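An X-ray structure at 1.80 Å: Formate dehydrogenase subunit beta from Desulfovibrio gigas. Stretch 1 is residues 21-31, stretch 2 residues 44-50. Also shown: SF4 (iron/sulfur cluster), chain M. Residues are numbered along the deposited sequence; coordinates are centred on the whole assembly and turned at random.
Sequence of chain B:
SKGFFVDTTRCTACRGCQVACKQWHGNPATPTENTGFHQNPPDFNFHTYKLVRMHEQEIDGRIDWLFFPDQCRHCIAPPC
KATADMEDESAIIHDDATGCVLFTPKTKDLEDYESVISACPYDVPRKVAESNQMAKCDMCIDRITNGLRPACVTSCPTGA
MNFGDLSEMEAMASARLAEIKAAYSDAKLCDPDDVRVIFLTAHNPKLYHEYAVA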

ATOM      1  N   CYS B  21      -5.084 -17.497  16.836  1.00 14.44           N
ATOM      2  CA  CYS B  21      -5.442 -18.640  17.676  1.00 15.38           C
ATOM      3  C   CYS B  21      -4.951 -19.902  16.958  1.00 14.06           C
ATOM      4  O   CYS B  21      -4.302 -20.769  17.553  1.00 13.40           O
ATOM      5  CB  CYS B  21      -6.962 -18.709  17.895  1.00 13.90           C
ATOM      6  SG  CYS B  21      -7.433 -20.053  19.009  1.00 16.32           S
ATOM      7  N   LYS B  22      -5.236 -20.007  15.667  1.00 15.70           N
ATOM      8  CA  LYS B  22      -4.821 -21.191  14.926  1.00 15.32           C
ATOM      9  C   LYS B  22      -3.293 -21.325  14.871  1.00 15.76           C
ATOM     10  O   LYS B  22      -2.740 -22.424  15.044  1.00 15.36           O
ATOM     11  CB  LYS B  22      -5.422 -21.221  13.499  1.00 15.77           C
ATOM     12  CG  LYS B  22      -6.963 -21.333  13.474  1.00 16.10           C
ATOM     13  CD  LYS B  22      -7.511 -22.133  12.308  1.00 16.64           C
ATOM     14  CE  LYS B  22      -9.023 -22.426  12.487  1.00 14.90           C
ATOM     15  NZ  LYS B  22      -9.534 -23.416  11.484  1.00 15.99           N
ATOM     16  N   GLN B  23      -2.611 -20.205  14.643  1.00 14.80           N
ATOM     17  CA  GLN B  23      -1.157 -20.205  14.551  1.00 14.27           C
ATOM     18  C   GLN B  23      -0.518 -20.670  15.853  1.00 14.88           C
ATOM     19  O   GLN B  23       0.407 -21.491  15.829  1.00 14.99           O
ATOM     20  CB  GLN B  23      -0.605 -18.812  14.159  1.00 14.64           C
ATOM     21  CG  GLN B  23       0.833 -18.870  13.562  1.00 13.06           C
ATOM     22  CD  GLN B  23       1.960 -18.893  14.597  1.00 13.32           C
ATOM     23  OE1 GLN B  23       3.087 -19.321  14.296  1.00 13.39           O
ATOM     24  NE2 GLN B  23       1.674 -18.417  15.784  1.00 13.50           N
ATOM     25  N   TRP B  24      -1.006 -20.163  16.984  1.00 13.10           N
ATOM     26  CA  TRP B  24      -0.438 -20.559  18.258  1.00 14.30           C
ATOM     27  C   TRP B  24      -0.690 -22.029  18.562  1.00 13.96           C
ATOM     28  O   TRP B  24       0.214 -22.742  18.970  1.00 14.23           O
ATOM     29  CB  TRP B  24      -0.945 -19.719  19.430  1.00 14.06           C
ATOM     30  CG  TRP B  24      -0.261 -20.150  20.711  1.00 13.99           C
ATOM     31  CD1 TRP B  24      -0.816 -20.778  21.773  1.00 14.34           C
ATOM     32  CD2 TRP B  24       1.128 -20.028  20.999  1.00 14.82           C
ATOM     33  NE1 TRP B  24       0.142 -21.031  22.735  1.00 14.33           N
ATOM     34  CE2 TRP B  24       1.348 -20.585  22.276  1.00 14.61           C
ATOM     35  CE3 TRP B  24       2.219 -19.460  20.317  1.00 15.96           C
ATOM     36  CZ2 TRP B  24       2.600 -20.613  22.873  1.00 14.66           C
ATOM     37  CZ3 TRP B  24       3.472 -19.488  20.910  1.00 16.50           C
ATOM     38  CH2 TRP B  24       3.650 -20.052  22.177  1.00 16.58           C
ATOM     39  N   HIS B  25      -1.907 -22.489  18.333  1.00 15.23           N
ATOM     40  CA  HIS B  25      -2.237 -23.861  18.699  1.00 16.44           C
ATOM     41  C   HIS B  25      -1.916 -24.903  17.635  1.00 17.67           C
ATOM     42  O   HIS B  25      -2.058 -26.100  17.887  1.00 17.02           O
ATOM     43  CB  HIS B  25      -3.719 -23.949  19.067  1.00 16.83           C
ATOM     44  CG  HIS B  25      -4.104 -23.073  20.211  1.00 18.11           C
ATOM     45  ND1 HIS B  25      -4.288 -21.708  20.078  1.00 18.02           N
ATOM     46  CD2 HIS B  25      -4.303 -23.364  21.520  1.00 16.41           C
ATOM     47  CE1 HIS B  25      -4.644 -21.208  21.253  1.00 18.71           C
ATOM     48  NE2 HIS B  25      -4.635 -22.191  22.147  1.00 18.36           N
ATOM     49  N   GLY B  26      -1.511 -24.468  16.436  1.00 16.69           N
ATOM     50  CA  GLY B  26      -1.306 -25.416  15.364  1.00 16.95           C
ATOM     51  C   GLY B  26      -2.589 -26.010  14.799  1.00 16.83           C
ATOM     52  O   GLY B  26      -2.592 -27.148  14.336  1.00 16.48           O
ATOM     53  N   ASN B  27      -3.677 -25.240  14.800  1.00 16.33           N
ATOM     54  CA  ASN B  27      -4.931 -25.788  14.312  1.00 17.39           C
ATOM     55  C   ASN B  27      -4.969 -25.657  12.806  1.00 16.87           C
ATOM     56  O   ASN B  27      -4.580 -24.623  12.261  1.00 19.80           O
ATOM     57  CB  ASN B  27      -6.145 -25.063  14.924  1.00 16.47           C
ATOM     58  CG  ASN B  27      -6.297 -25.288  16.423  1.00 16.10           C
ATOM     59  OD1 ASN B  27      -5.850 -26.290  16.969  1.00 16.84           O
ATOM     60  ND2 ASN B  27      -6.967 -24.356  17.089  1.00 15.82           N
ATOM     61  N   PRO B  28      -5.394 -26.705  12.121  1.00 17.10           N
ATOM     62  CA  PRO B  28      -5.490 -26.667  10.661  1.00 16.74           C
ATOM     63  C   PRO B  28      -6.669 -25.822  10.192  1.00 17.11           C
ATOM     64  O   PRO B  28      -7.593 -25.559  10.963  1.00 18.67           O
ATOM     65  CB  PRO B  28      -5.747 -28.138  10.290  1.00 16.87           C
ATOM     66  CG  PRO B  28      -6.517 -28.647  11.496  1.00 16.67           C
ATOM     67  CD  PRO B  28      -5.757 -28.030  12.672  1.00 15.98           C
ATOM     68  N   ALA B  29      -6.619 -25.416   8.927  1.00 16.14           N
ATOM     69  CA  ALA B  29      -7.761 -24.785   8.287  1.00 16.53           C
ATOM     70  C   ALA B  29      -8.763 -25.915   8.096  1.00 17.01           C
ATOM     71  O   ALA B  29      -8.370 -27.092   8.059  1.00 16.56           O
ATOM     72  CB  ALA B  29      -7.340 -24.228   6.907  1.00 15.12           C
ATOM     73  N   THR B  30     -10.046 -25.569   7.978  1.00 17.06           N
ATOM     74  CA  THR B  30     -11.097 -26.551   7.720  1.00 17.29           C
ATOM     75  C   THR B  30     -11.847 -26.158   6.438  1.00 18.76           C
ATOM     76  O   THR B  30     -11.764 -25.005   5.999  1.00 20.42           O
ATOM     77  CB  THR B  30     -12.043 -26.634   8.877  1.00 15.93           C
ATOM     78  OG1 THR B  30     -12.662 -25.348   9.081  1.00 15.76           O
ATOM     79  CG2 THR B  30     -11.280 -26.950  10.173  1.00 17.76           C
ATOM     80  N   PRO B  31     -12.570 -27.099   5.837  1.00 18.95           N
ATOM     81  CA  PRO B  31     -13.219 -26.855   4.536  1.00 18.68           C
ATOM     82  C   PRO B  31     -14.297 -25.785   4.594  1.00 17.25           C
ATOM     83  O   PRO B  31     -15.166 -25.824   5.459  1.00 16.77           O
ATOM     84  CB  PRO B  31     -13.853 -28.212   4.165  1.00 20.30           C
ATOM     85  CG  PRO B  31     -13.200 -29.239   5.127  1.00 21.79           C
ATOM     86  CD  PRO B  31     -12.809 -28.463   6.353  1.00 20.68           C
ATOM     87  N   PHE B  44     -18.133 -22.633  15.039  1.00 16.04           N
ATOM     88  CA  PHE B  44     -17.059 -23.329  15.711  1.00 16.49           C
ATOM     89  C   PHE B  44     -16.959 -24.761  15.225  1.00 15.56           C
ATOM     90  O   PHE B  44     -17.968 -25.378  14.906  1.00 15.06           O
ATOM     91  CB  PHE B  44     -17.397 -23.470  17.197  1.00 16.83           C
ATOM     92  CG  PHE B  44     -17.357 -22.190  17.968  1.00 15.61           C
ATOM     93  CD1 PHE B  44     -16.182 -21.470  18.087  1.00 16.32           C
ATOM     94  CD2 PHE B  44     -18.476 -21.746  18.643  1.00 15.48           C
ATOM     95  CE1 PHE B  44     -16.134 -20.289  18.840  1.00 15.25           C
ATOM     96  CE2 PHE B  44     -18.435 -20.587  19.403  1.00 15.72           C
ATOM     97  CZ  PHE B  44     -17.231 -19.861  19.511  1.00 14.95           C
ATOM     98  N   ASN B  45     -15.738 -25.288  15.161  1.00 16.43           N
ATOM     99  CA  ASN B  45     -15.534 -26.722  14.918  1.00 16.11           C
ATOM    100  C   ASN B  45     -14.365 -27.188  15.790  1.00 16.71           C
ATOM    101  O   ASN B  45     -13.752 -26.362  16.499  1.00 16.50           O
ATOM    102  CB  ASN B  45     -15.366 -27.076  13.422  1.00 16.64           C
ATOM    103  CG  ASN B  45     -14.224 -26.327  12.766  1.00 16.60           C
ATOM    104  OD1 ASN B  45     -13.095 -26.388  13.232  1.00 15.33           O
ATOM    105  ND2 ASN B  45     -14.511 -25.647  11.648  1.00 15.09           N
ATOM    106  N   PHE B  46     -14.074 -28.490  15.778  1.00 15.59           N
ATOM    107  CA  PHE B  46     -12.975 -29.049  16.588  1.00 16.44           C
ATOM    108  C   PHE B  46     -11.651 -28.302  16.400  1.00 16.58           C
ATOM    109  O   PHE B  46     -10.807 -28.283  17.303  1.00 16.41           O
ATOM    110  CB  PHE B  46     -12.786 -30.559  16.276  1.00 14.87           C
ATOM    111  CG  PHE B  46     -11.756 -31.251  17.133  1.00 15.12           C
ATOM    112  CD1 PHE B  46     -12.059 -31.664  18.433  1.00 15.03           C
ATOM    113  CD2 PHE B  46     -10.485 -31.498  16.635  1.00 16.42           C
ATOM    114  CE1 PHE B  46     -11.110 -32.310  19.206  1.00 15.25           C
ATOM    115  CE2 PHE B  46      -9.519 -32.122  17.402  1.00 15.63           C
ATOM    116  CZ  PHE B  46      -9.835 -32.524  18.703  1.00 15.67           C
ATOM    117  N   HIS B  47     -11.452 -27.693  15.233  1.00 16.80           N
ATOM    118  CA  HIS B  47     -10.163 -27.059  14.949  1.00 15.80           C
ATOM    119  C   HIS B  47     -10.198 -25.545  14.976  1.00 16.57           C
ATOM    120  O   HIS B  47      -9.199 -24.897  14.630  1.00 17.45           O
ATOM    121  CB  HIS B  47      -9.666 -27.459  13.573  1.00 17.08           C
ATOM    122  CG  HIS B  47      -9.466 -28.925  13.406  1.00 16.44           C
ATOM    123  ND1 HIS B  47      -8.547 -29.639  14.142  1.00 17.38           N
ATOM    124  CD2 HIS B  47     -10.060 -29.812  12.575  1.00 16.48           C
ATOM    125  CE1 HIS B  47      -8.589 -30.910  13.776  1.00 17.32           C
ATOM    126  NE2 HIS B  47      -9.487 -31.036  12.816  1.00 18.29           N
ATOM    127  N   THR B  48     -11.317 -24.976  15.394  1.00 15.78           N
ATOM    128  CA  THR B  48     -11.521 -23.539  15.309  1.00 16.58           C
ATOM    129  C   THR B  48     -12.139 -23.035  16.596  1.00 15.84           C
ATOM    130  O   THR B  48     -13.341 -23.168  16.804  1.00 16.50           O
ATOM    131  CB  THR B  48     -12.465 -23.267  14.131  1.00 15.91           C
ATOM    132  OG1 THR B  48     -11.971 -23.903  12.940  1.00 15.18           O
ATOM    133  CG2 THR B  48     -12.520 -21.782  13.820  1.00 16.54           C
ATOM    134  N   TYR B  49     -11.323 -22.435  17.453  1.00 17.57           N
ATOM    135  CA  TYR B  49     -11.746 -22.029  18.768  1.00 15.35           C
ATOM    136  C   TYR B  49     -12.150 -20.567  18.817  1.00 16.88           C
ATOM    137  O   TYR B  49     -12.798 -20.136  19.752  1.00 15.88           O
ATOM    138  CB  TYR B  49     -10.603 -22.165  19.747  1.00 14.80           C
ATOM    139  CG  TYR B  49      -9.847 -23.467  19.806  1.00 15.57           C
ATOM    140  CD1 TYR B  49     -10.394 -24.675  19.341  1.00 13.63           C
ATOM    141  CD2 TYR B  49      -8.574 -23.491  20.363  1.00 15.68           C
ATOM    142  CE1 TYR B  49      -9.692 -25.855  19.443  1.00 14.51           C
ATOM    143  CE2 TYR B  49      -7.876 -24.661  20.460  1.00 15.04           C
ATOM    144  CZ  TYR B  49      -8.431 -25.840  19.995  1.00 15.35           C
ATOM    145  OH  TYR B  49      -7.682 -26.989  20.119  1.00 16.68           O
ATOM    146  N   LYS B  50     -11.698 -19.793  17.830  1.00 17.28           N
ATOM    147  CA  LYS B  50     -11.934 -18.354  17.819  1.00 16.94           C
ATOM    148  C   LYS B  50     -12.536 -18.108  16.461  1.00 18.31           C
ATOM    149  O   LYS B  50     -11.961 -18.495  15.436  1.00 17.87           O
ATOM    150  CB  LYS B  50     -10.604 -17.606  18.024  1.00 18.34           C
ATOM    151  CG  LYS B  50     -10.712 -16.076  18.122  1.00 19.02           C
ATOM    152  CD  LYS B  50     -11.548 -15.635  19.354  1.00 19.29           C
ATOM    153  CE  LYS B  50     -11.281 -14.189  19.708  1.00 19.45           C
ATOM    154  NZ  LYS B  50     -12.240 -13.597  20.731  1.00 18.96           N
TER
HETATM  155 FE1  SF4 M1012      -6.149 -18.486  23.229  1.00 19.53          FE
HETATM  156 FE2  SF4 M1012      -7.889 -16.599  22.245  1.00 18.29          FE
HETATM  157 FE3  SF4 M1012      -8.849 -18.898  23.455  1.00 18.26          FE
HETATM  158 FE4  SF4 M1012      -7.650 -19.007  20.978  1.00 17.37          FE
HETATM  159  S1  SF4 M1012      -9.581 -17.867  21.577  1.00 19.88           S
HETATM  160  S2  SF4 M1012      -7.319 -20.378  22.788  1.00 18.20           S
HETATM  161  S3  SF4 M1012      -6.090 -17.444  21.077  1.00 17.26           S
HETATM  162  S4  SF4 M1012      -7.598 -17.356  24.545  1.00 19.87           S
HETATM  163  O   HOH W   1      -8.636 -21.800  16.592  1.00 17.02           O
HETATM  164  O   HOH W   2      -6.766 -28.862  16.115  1.00 26.81           O

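The contact is anchored at one end by an iron/sulfur cluster, which both stretches touch. Cys 21 SG binds SF4 FE4 at 2.2 Å, and Lys 50 CB lies 3.7 Å from SF4 S1; the same Lys 50 CB packs against Cys 21 CB at 3.8 Å. Beside the cluster, His 25 and Tyr 49 form an edge-to-face aromatic pair, with ring centroids 5.4 Å apart and planes at 76°. The edge of Tyr 49 meets the face of His 25, whose orientation is held from within the helix by a hydrogen bond from His 25 ND1 to Cys 21 O (2.7 Å). His 25 CE1 comes within 3.2 Å of SF4 S2.

The helix ends at His 25, and Gly 26 takes a positive phi of 71°, a conformation that favours glycine. The chain then brings Asn 27 against the second stretch, where Asn 27 CB sits 3.1 Å from His 47 O and Asn 27 ND2 lies over one face of Tyr 49, 3.5 Å from Tyr 49 CE2. Two waters extend the reach of this amide: one accepts from both Asn 27 ND2 (3.1 Å) and Tyr 49 N (2.9 Å), while the other donates to Asn 27 OD1 (2.9 Å) and hydrogen-bonds His 47 ND1 (2.8 Å). Pro 28 covers one face of the His 47 ring, its CG 3.6 Å from the ring centroid and only 16° off the normal, a CH-pi contact.

Polar side chains tie the type I turn from Asn 45 to Thr 48 to the first stretch. Lys 22 NZ donates to Thr 48 OG1 (2.9 Å) and to Pro 28 O (2.9 Å), joining helix, loop and turn. Thr 48 OG1 in turn donates to Asn 45 OD1 (2.7 Å), while Asn 45 ND2 donates across the contact to Thr 30 OG1 (3.2 Å).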